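Local coordinates for protein putative NADPH:quinone oxidoreductase (Ralstonia eutropha, PDB 3IUP) that binds NADPH and probably uses it to reduce quinones, with a GroES-like domain of the alcohol dehydrogenase kind, at residues M58-A63 and V72-P77; T27-P32 and V102-S107; M187-C192 and Q215-V220. One frame throughout, in Å; residues are numbered along the deposited sequence.

Contact 1 of 3, residues M58-A63 and V72-P77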
HETATM    1  N   MSE A  58     -27.292  -8.857   9.519  1.00 28.92           N
HETATM    2  CA  MSE A  58     -27.916  -9.013  10.862  1.00 29.36           C
HETATM    3  C   MSE A  58     -29.276  -8.324  10.916  1.00 30.85           C
HETATM    4  O   MSE A  58     -30.113  -8.587  11.824  1.00 31.34           O
HETATM    5  CB  MSE A  58     -26.978  -8.489  11.986  1.00 29.75           C
HETATM    6  CG  MSE A  58     -25.827  -9.456  12.425  1.00 28.63           C
HETATM    7 SE   MSE A  58     -26.317 -11.320  12.598  0.75 30.40          SE
HETATM    8  CE  MSE A  58     -27.318 -11.646  14.134  1.00 22.42           C
ATOM      9  N   SER A  59     -29.540  -7.504   9.881  1.00 30.81           N
ATOM     10  CA  SER A  59     -30.847  -6.907   9.716  1.00 31.19           C
ATOM     11  C   SER A  59     -31.872  -7.993   9.441  1.00 31.14           C
ATOM     12  O   SER A  59     -33.045  -7.725   9.525  1.00 32.09           O
ATOM     13  CB  SER A  59     -30.832  -5.844   8.598  1.00 31.02           C
ATOM     14  OG  SER A  59     -31.038  -6.403   7.301  1.00 31.21           O
ATOM     15  N   THR A  60     -31.417  -9.214   9.104  1.00 30.34           N
ATOM     16  CA  THR A  60     -32.291 -10.389   8.904  1.00 29.03           C
ATOM     17  C   THR A  60     -32.268 -11.379  10.089  1.00 29.50           C
ATOM     18  O   THR A  60     -32.707 -12.508   9.933  1.00 28.87           O
ATOM     19  CB  THR A  60     -31.858 -11.244   7.646  1.00 29.94           C
ATOM     20  OG1 THR A  60     -30.700 -12.094   7.968  1.00 29.93           O
ATOM     21  CG2 THR A  60     -31.557 -10.317   6.420  1.00 28.58           C
ATOM     22  N   ALA A  61     -31.679 -10.989  11.218  1.00 28.95           N
ATOM     23  CA  ALA A  61     -31.497 -11.921  12.364  1.00 28.46           C
ATOM     24  C   ALA A  61     -32.813 -12.152  13.064  1.00 28.13           C
ATOM     25  O   ALA A  61     -33.676 -11.301  13.031  1.00 30.06           O
ATOM     26  CB  ALA A  61     -30.444 -11.390  13.344  1.00 28.13           C
ATOM     27  N   LYS A  62     -32.970 -13.332  13.655  1.00 27.95           N
ATOM     28  CA  LYS A  62     -34.195 -13.787  14.293  1.00 27.62           C
ATOM     29  C   LYS A  62     -33.877 -14.594  15.527  1.00 28.44           C
ATOM     30  O   LYS A  62     -32.917 -15.389  15.536  1.00 29.20           O
ATOM     31  CB  LYS A  62     -34.999 -14.689  13.355  1.00 28.08           C
ATOM     32  CG  LYS A  62     -35.654 -15.862  14.046  1.00 29.60           C
ATOM     33  CD  LYS A  62     -36.897 -16.355  13.382  1.00 31.83           C
ATOM     34  CE  LYS A  62     -37.486 -17.551  14.157  1.00 33.27           C
ATOM     35  NZ  LYS A  62     -37.208 -18.907  13.549  1.00 35.52           N
ATOM     36  N   ALA A  63     -34.714 -14.446  16.545  1.00 28.27           N
ATOM     37  CA  ALA A  63     -34.484 -15.054  17.853  1.00 28.46           C
ATOM     38  C   ALA A  63     -35.300 -16.277  17.984  1.00 29.09           C
ATOM     39  O   ALA A  63     -36.419 -16.345  17.479  1.00 30.00           O
ATOM     40  CB  ALA A  63     -34.834 -14.077  18.967  1.00 28.26           C
ATOM     41  N   VAL A  72     -29.867 -17.514  17.805  1.00 24.32           N
ATOM     42  CA  VAL A  72     -30.089 -16.494  16.799  1.00 24.46           C
ATOM     43  C   VAL A  72     -29.747 -17.108  15.429  1.00 25.71           C
ATOM     44  O   VAL A  72     -28.689 -17.732  15.266  1.00 25.36           O
ATOM     45  CB  VAL A  72     -29.261 -15.215  17.041  1.00 24.27           C
ATOM     46  CG1 VAL A  72     -29.498 -14.164  15.918  1.00 25.03           C
ATOM     47  CG2 VAL A  72     -29.551 -14.651  18.440  1.00 24.30           C
ATOM     48  N   THR A  73     -30.664 -16.932  14.464  1.00 25.02           N
ATOM     49  CA  THR A  73     -30.400 -17.258  13.057  1.00 24.73           C
ATOM     50  C   THR A  73     -30.542 -16.047  12.141  1.00 24.48           C
ATOM     51  O   THR A  73     -31.276 -15.125  12.442  1.00 25.89           O
ATOM     52  CB  THR A  73     -31.257 -18.452  12.601  1.00 25.37           C
ATOM     53  OG1 THR A  73     -32.641 -18.161  12.780  1.00 26.08           O
ATOM     54  CG2 THR A  73     -30.975 -19.656  13.458  1.00 25.34           C
ATOM     55  N   ALA A  74     -29.761 -16.005  11.072  1.00 25.51           N
ATOM     56  CA  ALA A  74     -29.752 -14.857  10.146  1.00 25.32           C
ATOM     57  C   ALA A  74     -29.273 -15.399   8.799  1.00 25.69           C
ATOM     58  O   ALA A  74     -28.745 -16.537   8.741  1.00 25.03           O
ATOM     59  CB  ALA A  74     -28.821 -13.752  10.658  1.00 25.32           C
ATOM     60  N   ARG A  75     -29.402 -14.605   7.731  1.00 25.26           N
ATOM     61  CA  ARG A  75     -29.009 -15.042   6.407  1.00 25.52           C
ATOM     62  C   ARG A  75     -27.728 -14.374   5.976  1.00 26.20           C
ATOM     63  O   ARG A  75     -27.497 -13.181   6.256  1.00 26.77           O
ATOM     64  CB  ARG A  75     -30.130 -14.692   5.402  1.00 26.96           C
ATOM     65  CG  ARG A  75     -31.491 -15.147   5.831  1.00 27.13           C
ATOM     66  CD  ARG A  75     -31.541 -16.653   5.882  1.00 32.58           C
ATOM     67  NE  ARG A  75     -31.010 -17.227   4.640  1.00 34.84           N
ATOM     68  CZ  ARG A  75     -30.928 -18.532   4.415  1.00 33.57           C
ATOM     69  NH1 ARG A  75     -31.352 -19.397   5.323  1.00 33.87           N
ATOM     70  NH2 ARG A  75     -30.412 -18.959   3.281  1.00 33.71           N
ATOM     71  N   VAL A  76     -26.869 -15.144   5.328  1.00 25.14           N
ATOM     72  CA  VAL A  76     -25.693 -14.629   4.680  1.00 26.49           C
ATOM     73  C   VAL A  76     -26.082 -14.432   3.205  1.00 27.80           C
ATOM     74  O   VAL A  76     -26.670 -15.317   2.619  1.00 28.56           O
ATOM     75  CB  VAL A  76     -24.520 -15.598   4.805  1.00 24.68           C
ATOM     76  CG1 VAL A  76     -23.247 -15.043   4.096  1.00 26.66           C
ATOM     77  CG2 VAL A  76     -24.270 -15.900   6.299  1.00 25.45           C
ATOM     78  N   PRO A  77     -25.776 -13.267   2.621  1.00 28.67           N
ATOM     79  CA  PRO A  77     -26.124 -13.111   1.216  1.00 29.66           C
ATOM     80  C   PRO A  77     -25.203 -13.892   0.265  1.00 29.80           C
ATOM     81  O   PRO A  77     -23.984 -13.952   0.512  1.00 29.68           O
ATOM     82  CB  PRO A  77     -25.971 -11.598   0.984  1.00 29.67           C
ATOM     83  CG  PRO A  77     -25.107 -11.070   2.073  1.00 29.50           C
ATOM     84  CD  PRO A  77     -25.082 -12.099   3.181  1.00 28.81           C
TER
HETATM   85  O   HOH W   1     -33.498 -18.182  15.339  1.00 30.08           O

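Contact 2 of 3, residues T27-P32 and V102-S107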
ATOM      1  N   THR A  27     -16.081 -30.328  29.998  1.00 25.63           N
ATOM      2  CA  THR A  27     -14.963 -29.549  30.467  1.00 25.10           C
ATOM      3  C   THR A  27     -13.715 -30.457  30.613  1.00 26.69           C
ATOM      4  O   THR A  27     -13.774 -31.437  31.318  1.00 25.68           O
ATOM      5  CB  THR A  27     -15.291 -28.950  31.794  1.00 25.73           C
ATOM      6  OG1 THR A  27     -16.568 -28.257  31.707  1.00 22.41           O
ATOM      7  CG2 THR A  27     -14.163 -28.017  32.205  1.00 24.62           C
ATOM      8  N   PRO A  28     -12.599 -30.138  29.925  1.00 27.98           N
ATOM      9  CA  PRO A  28     -11.435 -31.011  30.070  1.00 28.67           C
ATOM     10  C   PRO A  28     -10.783 -30.910  31.439  1.00 29.13           C
ATOM     11  O   PRO A  28     -10.963 -29.926  32.167  1.00 29.33           O
ATOM     12  CB  PRO A  28     -10.471 -30.489  28.992  1.00 28.50           C
ATOM     13  CG  PRO A  28     -11.280 -29.703  28.077  1.00 29.30           C
ATOM     14  CD  PRO A  28     -12.359 -29.104  28.909  1.00 28.10           C
ATOM     15  N   HIS A  29     -10.051 -31.952  31.808  1.00 29.07           N
ATOM     16  CA  HIS A  29      -9.099 -31.842  32.896  1.00 29.92           C
ATOM     17  C   HIS A  29      -7.771 -31.534  32.222  1.00 28.75           C
ATOM     18  O   HIS A  29      -7.455 -32.110  31.173  1.00 28.25           O
ATOM     19  CB  HIS A  29      -9.020 -33.132  33.678  1.00 30.62           C
ATOM     20  CG  HIS A  29     -10.217 -33.380  34.541  1.00 36.23           C
ATOM     21  ND1 HIS A  29     -10.445 -32.694  35.719  1.00 39.45           N
ATOM     22  CD2 HIS A  29     -11.259 -34.238  34.396  1.00 39.94           C
ATOM     23  CE1 HIS A  29     -11.566 -33.132  36.269  1.00 41.10           C
ATOM     24  NE2 HIS A  29     -12.077 -34.070  35.488  1.00 41.07           N
ATOM     25  N   PRO A  30      -6.995 -30.600  32.789  1.00 27.60           N
ATOM     26  CA  PRO A  30      -5.773 -30.166  32.111  1.00 26.88           C
ATOM     27  C   PRO A  30      -4.665 -31.228  32.090  1.00 26.31           C
ATOM     28  O   PRO A  30      -4.480 -31.909  33.084  1.00 26.34           O
ATOM     29  CB  PRO A  30      -5.325 -28.969  32.945  1.00 27.21           C
ATOM     30  CG  PRO A  30      -5.970 -29.130  34.244  1.00 27.78           C
ATOM     31  CD  PRO A  30      -7.252 -29.825  34.008  1.00 27.30           C
ATOM     32  N   GLY A  31      -3.984 -31.389  30.960  1.00 26.23           N
ATOM     33  CA  GLY A  31      -2.742 -32.173  30.922  1.00 26.31           C
ATOM     34  C   GLY A  31      -1.649 -31.479  31.732  1.00 26.03           C
ATOM     35  O   GLY A  31      -1.842 -30.355  32.227  1.00 25.04           O
ATOM     36  N   PRO A  32      -0.468 -32.115  31.835  1.00 26.91           N
ATOM     37  CA  PRO A  32       0.686 -31.587  32.572  1.00 26.05           C
ATOM     38  C   PRO A  32       1.046 -30.111  32.350  1.00 25.61           C
ATOM     39  O   PRO A  32       1.413 -29.436  33.316  1.00 25.44           O
ATOM     40  CB  PRO A  32       1.819 -32.471  32.087  1.00 26.67           C
ATOM     41  CG  PRO A  32       1.159 -33.784  31.827  1.00 26.94           C
ATOM     42  CD  PRO A  32      -0.229 -33.501  31.374  1.00 26.83           C
ATOM     43  N   VAL A 102      -7.701 -19.479  37.694  1.00 18.07           N
ATOM     44  CA  VAL A 102      -7.231 -20.837  37.470  1.00 17.55           C
ATOM     45  C   VAL A 102      -7.754 -21.707  38.590  1.00 18.01           C
ATOM     46  O   VAL A 102      -7.426 -21.483  39.763  1.00 18.90           O
ATOM     47  CB  VAL A 102      -5.703 -20.940  37.419  1.00 17.12           C
ATOM     48  CG1 VAL A 102      -5.284 -22.423  37.325  1.00 17.31           C
ATOM     49  CG2 VAL A 102      -5.105 -20.146  36.226  1.00 17.39           C
ATOM     50  N   VAL A 103      -8.597 -22.660  38.220  1.00 17.74           N
ATOM     51  CA  VAL A 103      -9.282 -23.546  39.158  1.00 18.07           C
ATOM     52  C   VAL A 103      -8.767 -24.978  39.112  1.00 18.86           C
ATOM     53  O   VAL A 103      -9.051 -25.752  40.027  1.00 19.76           O
ATOM     54  CB  VAL A 103     -10.819 -23.593  38.883  1.00 17.80           C
ATOM     55  CG1 VAL A 103     -11.449 -22.220  39.131  1.00 19.50           C
ATOM     56  CG2 VAL A 103     -11.098 -24.088  37.469  1.00 18.34           C
ATOM     57  N   GLU A 104      -8.058 -25.366  38.054  1.00 19.03           N
ATOM     58  CA  GLU A 104      -7.347 -26.655  38.033  1.00 19.91           C
ATOM     59  C   GLU A 104      -6.024 -26.439  37.321  1.00 19.38           C
ATOM     60  O   GLU A 104      -5.933 -25.662  36.377  1.00 17.89           O
ATOM     61  CB  GLU A 104      -8.116 -27.735  37.279  1.00 21.14           C
ATOM     62  CG  GLU A 104      -9.400 -28.214  37.940  1.00 25.18           C
ATOM     63  CD  GLU A 104     -10.112 -29.332  37.159  1.00 31.28           C
ATOM     64  OE1 GLU A 104      -9.452 -30.179  36.511  1.00 34.27           O
ATOM     65  OE2 GLU A 104     -11.355 -29.370  37.229  1.00 35.02           O
ATOM     66  N   ALA A 105      -5.016 -27.182  37.734  1.00 19.02           N
ATOM     67  CA  ALA A 105      -3.688 -27.086  37.132  1.00 18.95           C
ATOM     68  C   ALA A 105      -3.115 -28.487  36.888  1.00 19.35           C
ATOM     69  O   ALA A 105      -3.248 -29.393  37.721  1.00 19.44           O
ATOM     70  CB  ALA A 105      -2.753 -26.265  38.020  1.00 18.57           C
ATOM     71  N   GLY A 106      -2.485 -28.658  35.728  1.00 20.21           N
ATOM     72  CA  GLY A 106      -1.793 -29.887  35.415  1.00 20.59           C
ATOM     73  C   GLY A 106      -0.585 -30.007  36.333  1.00 20.69           C
ATOM     74  O   GLY A 106      -0.237 -29.067  37.065  1.00 20.09           O
ATOM     75  N   SER A 107       0.073 -31.154  36.264  1.00 20.94           N
ATOM     76  CA  SER A 107       1.135 -31.496  37.214  1.00 21.19           C
ATOM     77  C   SER A 107       2.460 -30.730  37.074  1.00 21.44           C
ATOM     78  O   SER A 107       3.264 -30.710  38.022  1.00 21.28           O
ATOM     79  CB  SER A 107       1.452 -32.991  37.082  1.00 21.45           C
ATOM     80  OG  SER A 107       1.901 -33.256  35.761  1.00 23.16           O
TER
HETATM   81  O   HOH W   2     -12.311 -30.266  34.630  1.00 37.70           O

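Contact 3 of 3, residues M187-C192 and Q215-V220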
HETATM    1  N   MSE A 187      -5.972   4.550  24.612  1.00 16.42           N
HETATM    2  CA  MSE A 187      -4.743   3.993  25.140  1.00 15.90           C
HETATM    3  C   MSE A 187      -3.572   4.551  24.416  1.00 15.47           C
HETATM    4  O   MSE A 187      -2.592   4.890  25.040  1.00 16.04           O
HETATM    5  CB  MSE A 187      -4.698   2.444  25.045  1.00 15.58           C
HETATM    6  CG  MSE A 187      -5.761   1.786  25.729  1.00 16.29           C
HETATM    7 SE   MSE A 187      -5.538  -0.122  25.351  0.75 16.60          SE
HETATM    8  CE  MSE A 187      -7.109  -0.669  26.369  1.00 16.62           C
ATOM      9  N   LEU A 188      -3.649   4.614  23.084  1.00 16.46           N
ATOM     10  CA  LEU A 188      -2.523   5.106  22.306  1.00 15.54           C
ATOM     11  C   LEU A 188      -2.172   6.536  22.683  1.00 15.82           C
ATOM     12  O   LEU A 188      -1.011   6.901  22.860  1.00 15.38           O
ATOM     13  CB  LEU A 188      -2.812   4.969  20.813  1.00 15.69           C
ATOM     14  CG  LEU A 188      -1.694   5.576  19.957  1.00 16.17           C
ATOM     15  CD1 LEU A 188      -0.368   4.742  20.109  1.00 16.00           C
ATOM     16  CD2 LEU A 188      -2.206   5.634  18.485  1.00 15.44           C
ATOM     17  N   ASN A 189      -3.197   7.354  22.869  1.00 15.84           N
ATOM     18  CA  ASN A 189      -2.957   8.726  23.281  1.00 16.56           C
ATOM     19  C   ASN A 189      -2.254   8.772  24.649  1.00 16.73           C
ATOM     20  O   ASN A 189      -1.333   9.535  24.834  1.00 16.79           O
ATOM     21  CB  ASN A 189      -4.258   9.498  23.324  1.00 16.10           C
ATOM     22  CG  ASN A 189      -4.049  10.926  23.751  1.00 17.19           C
ATOM     23  OD1 ASN A 189      -3.353  11.681  23.075  1.00 17.35           O
ATOM     24  ND2 ASN A 189      -4.670  11.307  24.863  1.00 16.78           N
ATOM     25  N   GLN A 190      -2.649   7.925  25.599  1.00 17.14           N
ATOM     26  CA  GLN A 190      -1.944   7.886  26.890  1.00 17.71           C
ATOM     27  C   GLN A 190      -0.465   7.433  26.781  1.00 17.64           C
ATOM     28  O   GLN A 190       0.409   7.944  27.477  1.00 16.62           O
ATOM     29  CB  GLN A 190      -2.698   7.038  27.921  1.00 17.53           C
ATOM     30  CG  GLN A 190      -4.092   7.613  28.362  1.00 18.72           C
ATOM     31  CD  GLN A 190      -3.990   9.074  28.788  1.00 21.16           C
ATOM     32  OE1 GLN A 190      -3.119   9.414  29.576  1.00 24.05           O
ATOM     33  NE2 GLN A 190      -4.813   9.941  28.219  1.00 21.15           N
ATOM     34  N   ILE A 191      -0.217   6.443  25.933  1.00 18.01           N
ATOM     35  CA  ILE A 191       1.156   5.984  25.677  1.00 17.90           C
ATOM     36  C   ILE A 191       1.990   7.141  25.162  1.00 18.18           C
ATOM     37  O   ILE A 191       3.085   7.408  25.632  1.00 18.34           O
ATOM     38  CB  ILE A 191       1.179   4.818  24.635  1.00 17.68           C
ATOM     39  CG1 ILE A 191       0.605   3.549  25.208  1.00 17.09           C
ATOM     40  CG2 ILE A 191       2.593   4.561  24.118  1.00 18.02           C
ATOM     41  CD1 ILE A 191       0.237   2.543  24.101  1.00 20.02           C
ATOM     42  N   CYS A 192       1.479   7.829  24.148  1.00 17.42           N
ATOM     43  CA  CYS A 192       2.230   8.891  23.541  1.00 17.52           C
ATOM     44  C   CYS A 192       2.459  10.080  24.483  1.00 17.53           C
ATOM     45  O   CYS A 192       3.528  10.694  24.459  1.00 17.93           O
ATOM     46  CB  CYS A 192       1.548   9.326  22.253  1.00 17.14           C
ATOM     47  SG  CYS A 192       1.585   8.068  20.934  1.00 19.61           S
ATOM     48  N   GLN A 215      -8.719  14.165  27.824  1.00 16.92           N
ATOM     49  CA  GLN A 215      -7.696  13.223  28.223  1.00 18.18           C
ATOM     50  C   GLN A 215      -6.257  13.676  27.938  1.00 18.81           C
ATOM     51  O   GLN A 215      -5.296  12.895  28.086  1.00 20.75           O
ATOM     52  CB  GLN A 215      -7.972  11.867  27.566  1.00 16.93           C
ATOM     53  CG  GLN A 215      -9.331  11.271  27.937  1.00 17.81           C
ATOM     54  CD  GLN A 215      -9.591   9.935  27.280  1.00 19.39           C
ATOM     55  OE1 GLN A 215      -8.933   9.591  26.269  1.00 19.18           O
ATOM     56  NE2 GLN A 215     -10.609   9.214  27.769  1.00 18.52           N
ATOM     57  N   GLY A 216      -6.097  14.934  27.541  1.00 17.50           N
ATOM     58  CA  GLY A 216      -4.790  15.484  27.314  1.00 17.89           C
ATOM     59  C   GLY A 216      -4.181  15.407  25.918  1.00 16.92           C
ATOM     60  O   GLY A 216      -3.045  15.871  25.721  1.00 16.44           O
ATOM     61  N   ALA A 217      -4.940  14.925  24.952  1.00 16.20           N
ATOM     62  CA  ALA A 217      -4.448  14.834  23.547  1.00 16.19           C
ATOM     63  C   ALA A 217      -3.988  16.205  23.054  1.00 17.54           C
ATOM     64  O   ALA A 217      -4.686  17.191  23.222  1.00 18.86           O
ATOM     65  CB  ALA A 217      -5.518  14.274  22.628  1.00 15.04           C
ATOM     66  N   VAL A 218      -2.819  16.250  22.457  1.00 17.31           N
ATOM     67  CA  VAL A 218      -2.232  17.506  21.968  1.00 17.71           C
ATOM     68  C   VAL A 218      -2.919  17.902  20.638  1.00 17.42           C
ATOM     69  O   VAL A 218      -3.280  19.078  20.420  1.00 17.02           O
ATOM     70  CB  VAL A 218      -0.711  17.359  21.793  1.00 17.88           C
ATOM     71  CG1 VAL A 218      -0.041  18.631  21.180  1.00 16.68           C
ATOM     72  CG2 VAL A 218      -0.057  16.996  23.087  1.00 18.54           C
ATOM     73  N   HIS A 219      -3.069  16.923  19.738  1.00 17.72           N
ATOM     74  CA  HIS A 219      -3.590  17.160  18.391  1.00 18.54           C
ATOM     75  C   HIS A 219      -4.742  16.267  18.095  1.00 18.93           C
ATOM     76  O   HIS A 219      -4.579  15.041  18.068  1.00 18.14           O
ATOM     77  CB  HIS A 219      -2.537  16.840  17.348  1.00 19.03           C
ATOM     78  CG  HIS A 219      -1.311  17.669  17.437  1.00 19.65           C
ATOM     79  ND1 HIS A 219      -1.282  18.980  17.018  1.00 22.06           N
ATOM     80  CD2 HIS A 219      -0.077  17.390  17.915  1.00 19.55           C
ATOM     81  CE1 HIS A 219      -0.067  19.468  17.217  1.00 22.23           C
ATOM     82  NE2 HIS A 219       0.682  18.522  17.755  1.00 21.52           N
ATOM     83  N   VAL A 220      -5.889  16.857  17.806  1.00 18.39           N
ATOM     84  CA  VAL A 220      -7.052  16.118  17.423  1.00 18.83           C
ATOM     85  C   VAL A 220      -7.706  16.833  16.275  1.00 20.36           C
ATOM     86  O   VAL A 220      -7.956  18.040  16.364  1.00 21.34           O
ATOM     87  CB  VAL A 220      -8.054  16.023  18.568  1.00 19.45           C
ATOM     88  CG1 VAL A 220      -9.193  15.117  18.175  1.00 20.12           C
ATOM     89  CG2 VAL A 220      -7.352  15.511  19.877  1.00 16.67           C
TER
HETATM   90  O   HOH W   3      -1.326  13.543  22.557  1.00 15.46           O
HETATM   91  O   HOH W   4      -6.367   9.292  26.064  1.00 17.78           O
HETATM   92  O   HOH W   5      -3.328  11.963  30.552  1.00 44.14           O

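Contact 1 of 3, residues M58-A63 and V72-P77
Selenomethionine Met58 reaches Ala74 and Val72 from a turn corner. Its CB points away, but bends at chi2 and chi3 (-75°) bring the end back: SE lies 4.0 Å from Ala74 CB, and the side chain crosses that of Val72 at about a right angle, with CE 3.8 Å from CG1. A type I turn from Met58 to Ala61 brings Thr60 opposite Arg75. Thr60 OG1 accepts the backbone N-H of Arg75 at 2.8 Å in a nearly straight bond (172°), and is also hydrogen-bonded to Asp57 O, so two backbone groups fix its rotation. Ala61 CB packs against Val72 CG1 and Ala74 CB, 3.9 Å from each. Lys62 forms the hydrogen-bonded antiparallel pair with Thr73: Lys62 N donates to Thr73 O at 2.7 Å, and Thr73 N to Lys62 O at 2.9 Å. Water 1 bridges Lys62 O and Thr73 OG1, at 2.9 and 2.7 Å. The strand axes run 158° apart in the beta hairpin 61-65/70-75 at the edge of a five-stranded antiparallel sheet. Backbone bonds therefore set the pairing, Thr60 OG1 adds a side-chain-to-backbone bond beside it, and Met58, Ala61, Val72 and Ala74 supply the apolar contact.

Contact 2 of 3, residues T27-P32 and V102-S107
His29 ND1 donates to Glu104 OE1 at 2.8 Å, the one direct hydrogen bond between 27-32 and 102-107, with an N-H...O angle of 153°. The oxygen sits at the ring edge, a little tilted from the imidazole plane, and the donor arrives on its syn side. Ring and carboxylate are turned 33° against each other. The other oxygen takes a different partner: water 2 donates to Glu104 OE2 at 2.9 Å and to Pro28 O at 2.8 Å. The same water lies over one face of the His29 ring, toward its rim. Glu104 is extended beyond CG (chi2 -178°), which carries its carboxylate out to the loop. Such a charge-bearing partner would probably bias the imidazole toward keeping its ND1 proton. Val103 and Glu104 both face Leu36 of strand 34-43, a classic beta bulge in strand 98-105. The contact ties the loop between strands 17-26 and 34-43 to the end of a strand in the mixed sheet. Beside the polar bond, Pro30 crosses Glu104 at about a right angle, with CD 3.4 Å from OE1, and its CG lies 3.8 Å from Gly106 N. Gly106 then brings its CA to 3.2 Å from Gly31 O in a CA-H...O contact. At the far end Pro32 CB rests against Ser107 OG at 3.8 Å, while Pro32 O is hydrogen-bonded to Ser108 OG.

Contact 3 of 3, residues M187-C192 and Q215-V220
A Schellman motif closes helix 206-214, and the turn it makes, from Gln215 to Ala217, meets Gln190 and Asn189 of helix 183-195. Both helices belong to the parallel-sheet, Rossmann-type half, where they follow successive strands, 175-177 and 199-203. Gly216, with positive phi, is the C-prime residue of the motif, with Ala217 N bonded to Leu212 O and Gly216 N to Lys213 O. The direct bond runs from Gln190 NE2 to Gln215 O, 3.0 Å long with an angle of 150° at the hydrogen. It uses a carbonyl lone pair and lies in the Gln190 amide plane. A bend at chi2 (-51°) brings the Gln190 amide round to the turn, where it stands 84° from the Gln215 amide. Water 4 joins three side chains: it accepts from Asn189 ND2 at 2.9 Å and Gln190 NE2 at 2.7 Å, and donates to Gln215 OE1 at 2.6 Å. The other end of the Gln215 amide, NE2, is hydrogen-bonded to Gln186 OE1, one helical turn before Gln190. Buried Asn189 places OD1 3.4 Å from Ala217 CB. That same OD1 accepts from water 3 at 2.8 Å, and water 3 takes the Val218 N-H at 3.1 Å.

How the contacts relate
The three contacts hold separate elements, with centres 37 to 42 Å apart and no touch between any two. Contacts 1 and 3 are partly buried and lie on opposite sides of the chain's centre; contact 2 is a surface contact. Along the chain, contact 1 falls within the 69 residues that contact 2 spans. The loop of contact 2 follows strand 17-26, a neighbour of strand 70-75 in contact 1's sheet, and leads into strand 34-43 of the mixed sheet. Their chemistry differs with their place in the fold: regular strand pairing with an apolar face in contact 1, one histidine-carboxylate bond beside proline packing in contact 2, and amide-water bridging between helix and turn in contact 3.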